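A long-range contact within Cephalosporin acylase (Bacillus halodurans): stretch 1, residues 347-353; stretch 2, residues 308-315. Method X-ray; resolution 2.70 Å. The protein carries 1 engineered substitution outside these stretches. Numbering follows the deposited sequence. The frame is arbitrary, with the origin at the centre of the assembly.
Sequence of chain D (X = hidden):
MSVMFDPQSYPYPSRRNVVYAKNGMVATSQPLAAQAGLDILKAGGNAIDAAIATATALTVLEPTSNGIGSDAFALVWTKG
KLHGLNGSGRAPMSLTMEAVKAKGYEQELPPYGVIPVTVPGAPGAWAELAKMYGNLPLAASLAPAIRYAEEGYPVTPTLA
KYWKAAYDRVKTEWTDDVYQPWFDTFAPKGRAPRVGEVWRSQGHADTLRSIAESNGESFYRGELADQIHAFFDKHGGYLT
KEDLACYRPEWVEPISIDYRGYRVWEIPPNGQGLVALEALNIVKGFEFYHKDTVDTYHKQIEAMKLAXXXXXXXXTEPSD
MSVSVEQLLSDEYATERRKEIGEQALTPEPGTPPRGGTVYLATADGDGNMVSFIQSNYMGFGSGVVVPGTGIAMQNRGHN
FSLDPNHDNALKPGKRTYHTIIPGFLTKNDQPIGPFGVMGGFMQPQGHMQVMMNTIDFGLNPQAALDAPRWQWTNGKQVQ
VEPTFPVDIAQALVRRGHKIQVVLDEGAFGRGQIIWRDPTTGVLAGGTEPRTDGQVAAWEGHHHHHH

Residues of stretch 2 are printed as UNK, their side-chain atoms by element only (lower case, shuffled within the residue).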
# COMPACT_ATOMS: atom_id res chain seq x y z
N THR D 347 -30.90 -11.49 3.94
CA THR D 347 -30.76 -12.46 5.01
C THR D 347 -31.04 -13.81 4.36
O THR D 347 -32.11 -14.01 3.78
CB THR D 347 -31.75 -12.18 6.17
OG1 THR D 347 -31.67 -10.81 6.55
CG2 THR D 347 -31.45 -13.05 7.39
N PRO D 348 -30.08 -14.75 4.43
CA PRO D 348 -30.15 -15.96 3.60
C PRO D 348 -31.05 -17.07 4.16
O PRO D 348 -30.91 -17.45 5.32
CB PRO D 348 -28.69 -16.41 3.52
CG PRO D 348 -28.08 -15.93 4.78
CD PRO D 348 -28.87 -14.75 5.28
N GLU D 349 -31.95 -17.58 3.32
CA GLU D 349 -32.88 -18.65 3.70
C GLU D 349 -32.83 -19.78 2.67
O GLU D 349 -32.53 -19.53 1.50
CB GLU D 349 -34.31 -18.10 3.83
CG GLU D 349 -34.54 -17.07 4.94
CD GLU D 349 -34.46 -17.65 6.35
OE1 GLU D 349 -34.64 -18.87 6.53
OE2 GLU D 349 -34.22 -16.87 7.29
N PRO D 350 -33.12 -21.03 3.09
CA PRO D 350 -33.15 -22.16 2.17
C PRO D 350 -34.28 -22.06 1.14
O PRO D 350 -35.25 -21.34 1.36
CB PRO D 350 -33.40 -23.36 3.09
CG PRO D 350 -33.05 -22.89 4.45
CD PRO D 350 -33.41 -21.45 4.47
N GLY D 351 -34.14 -22.79 0.04
CA GLY D 351 -35.13 -22.77 -1.04
C GLY D 351 -35.97 -24.02 -1.13
O GLY D 351 -36.48 -24.51 -0.11
N THR D 352 -36.11 -24.55 -2.34
CA THR D 352 -37.02 -25.66 -2.66
C THR D 352 -36.53 -26.44 -3.90
O THR D 352 -35.40 -26.25 -4.33
CB THR D 352 -38.46 -25.13 -2.89
OG1 THR D 352 -38.41 -23.79 -3.39
CG2 THR D 352 -39.27 -25.16 -1.59
N PRO D 353 -37.34 -27.38 -4.44
CA PRO D 353 -37.11 -27.83 -5.81
C PRO D 353 -37.28 -26.71 -6.84
O PRO D 353 -37.77 -26.95 -7.94
CB PRO D 353 -38.21 -28.87 -6.03
CG PRO D 353 -38.57 -29.34 -4.67
CD PRO D 353 -38.44 -28.14 -3.80
N UNK D 308 -25.27 -21.70 0.28
CA UNK D 308 -24.72 -22.32 1.48
C UNK D 308 -25.83 -22.76 2.44
O UNK D 308 -25.71 -23.81 3.08
c UNK D 308 -22.51 -22.09 2.71
c UNK D 308 -21.48 -23.86 4.01
c UNK D 308 -20.21 -23.40 3.67
c UNK D 308 -20.09 -22.27 2.86
c UNK D 308 -22.61 -23.21 3.53
c UNK D 308 -21.24 -21.63 2.38
c UNK D 308 -23.73 -21.39 2.19
N UNK D 309 -26.90 -21.98 2.52
CA UNK D 309 -28.01 -22.34 3.40
C UNK D 309 -28.83 -23.48 2.78
O UNK D 309 -29.49 -24.25 3.48
c UNK D 309 -28.02 -19.93 4.01
c UNK D 309 -29.62 -21.43 5.08
c UNK D 309 -28.88 -21.14 3.79
N UNK D 310 -28.75 -23.60 1.46
CA UNK D 310 -29.30 -24.74 0.76
C UNK D 310 -28.50 -25.98 1.05
O UNK D 310 -29.05 -26.99 1.47
o UNK D 310 -30.54 -23.24 -2.32
c UNK D 310 -30.53 -23.74 -1.18
c UNK D 310 -29.32 -24.51 -0.75
o UNK D 310 -31.49 -23.63 -0.38
N UNK D 311 -27.19 -25.89 0.85
CA UNK D 311 -26.28 -27.01 1.11
C UNK D 311 -26.34 -27.51 2.54
O UNK D 311 -26.26 -28.71 2.79
N UNK D 312 -26.50 -26.58 3.49
CA UNK D 312 -26.58 -26.93 4.90
C UNK D 312 -27.90 -27.59 5.26
O UNK D 312 -27.97 -28.39 6.20
c UNK D 312 -24.92 -25.61 6.32
c UNK D 312 -23.60 -23.98 8.16
c UNK D 312 -26.33 -25.71 5.78
s UNK D 312 -24.48 -23.89 6.59
N UNK D 313 -28.94 -27.26 4.50
CA UNK D 313 -30.27 -27.82 4.72
C UNK D 313 -30.35 -29.23 4.13
O UNK D 313 -30.85 -30.15 4.79
c UNK D 313 -31.33 -26.90 4.09
c UNK D 313 -33.46 -27.13 5.50
c UNK D 313 -34.87 -27.73 5.57
c UNK D 313 -32.78 -27.41 4.15
n UNK D 313 -35.81 -27.18 4.53
N UNK D 314 -29.85 -29.41 2.92
CA UNK D 314 -30.15 -30.61 2.15
C UNK D 314 -29.03 -31.66 2.03
O UNK D 314 -29.33 -32.84 1.91
c UNK D 314 -32.95 -27.21 0.32
c UNK D 314 -34.15 -27.69 0.80
c UNK D 314 -31.83 -28.04 0.30
c UNK D 314 -33.12 -29.81 1.25
c UNK D 314 -30.67 -30.23 0.75
c UNK D 314 -31.89 -29.34 0.77
c UNK D 314 -34.25 -28.99 1.27
o UNK D 314 -35.25 -26.85 0.81
N UNK D 315 -27.77 -31.22 2.06
CA UNK D 315 -26.64 -32.13 1.78
C UNK D 315 -26.28 -33.03 2.96
O UNK D 315 -25.97 -32.55 4.05
c UNK D 315 -24.19 -32.32 1.17
c UNK D 315 -25.68 -30.82 -0.16
c UNK D 315 -25.39 -31.39 1.23

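Position 308 opens the helical stretch with seven side-chain carbons, one leading into a ring of six. The ring carries no heteroatom, and the group makes no contact with stretch 1, its end leading away into a buried setting. This is Phe 308, buried but taking no part in this contact.

Position 309 has three side-chain carbons, the first carrying the other two, and its CA-to-CB bond points toward stretch 1. Its methyls meet two prolines, one reaching CB of Pro 348 and one reaching CG of Pro 350. A short chain forked at CB, all carbon, is Val 309, chi1 in the t well. The distances are 3.6 Å from Val 309 CG2 to Pro 348 CB and 3.8 Å from Val 309 CG1 to Pro 350 CG, so each methyl packs against a different proline.

Position 310 shows two carbons, the second bearing two oxygens: a short carboxylate. The CA-to-CB bond runs sideways, but the end of the chain comes nearer, and one oxygen meets the backbone N of Gly 351. This is Asp 310. With chi1 in the m well, Asp 310 OD1 accepts a hydrogen bond from Gly 351 N at 2.8 Å and an N-H...acceptor angle of 151°, while OD2 is hydrogen-bonded elsewhere in the structure. Asp 310 OD1 also sits 3.4 Å from Pro 350 CA.

Position 311 has no side-chain atoms at all and touches nothing on stretch 1; it is Gly 311.

Position 312 carries an unbranched chain of two carbons, a sulfur and a final carbon, out of reach of stretch 1. The thioether identifies Met 312.

At position 313 four carbons run in a row to a nitrogen, and the carbons approach Pro 350. This is Lys 313. Its carbon chain lies loosely along the proline, with Lys 313 CB 4.2 Å from Pro 350 CB.

Position 314 has one carbon, a six-carbon ring and an oxygen on that ring. The oxygen approaches the carbonyl of Gly 351, which lies at the ring edge, near its plane. This is Tyr 314; Tyr 314 OH donates a weak hydrogen bond to Gly 351 O at 2.8 Å.

Position 315 has three carbons, forked at the first, out of reach of stretch 1. It is Val 315, the first residue after the helix to leave helical phi/psi.

The contact lays an irregular, proline-rich segment against one side of a helix. Positions 309 and 313, one turn apart, supply carbon to Pro 350, and 309 also packs on Pro 348. Positions 310 and 314, likewise one turn apart, supply polar groups that take both the N and the O of Gly 351. The rule to read here is that a helix can hold a loop lacking regular structure by pairing apolar packing on its prolines with side-chain hydrogen bonds to the backbone N and O of Gly 351. The buried area is a modest 310 Å².

Stretch 2 (308-315) FVDGMKYV
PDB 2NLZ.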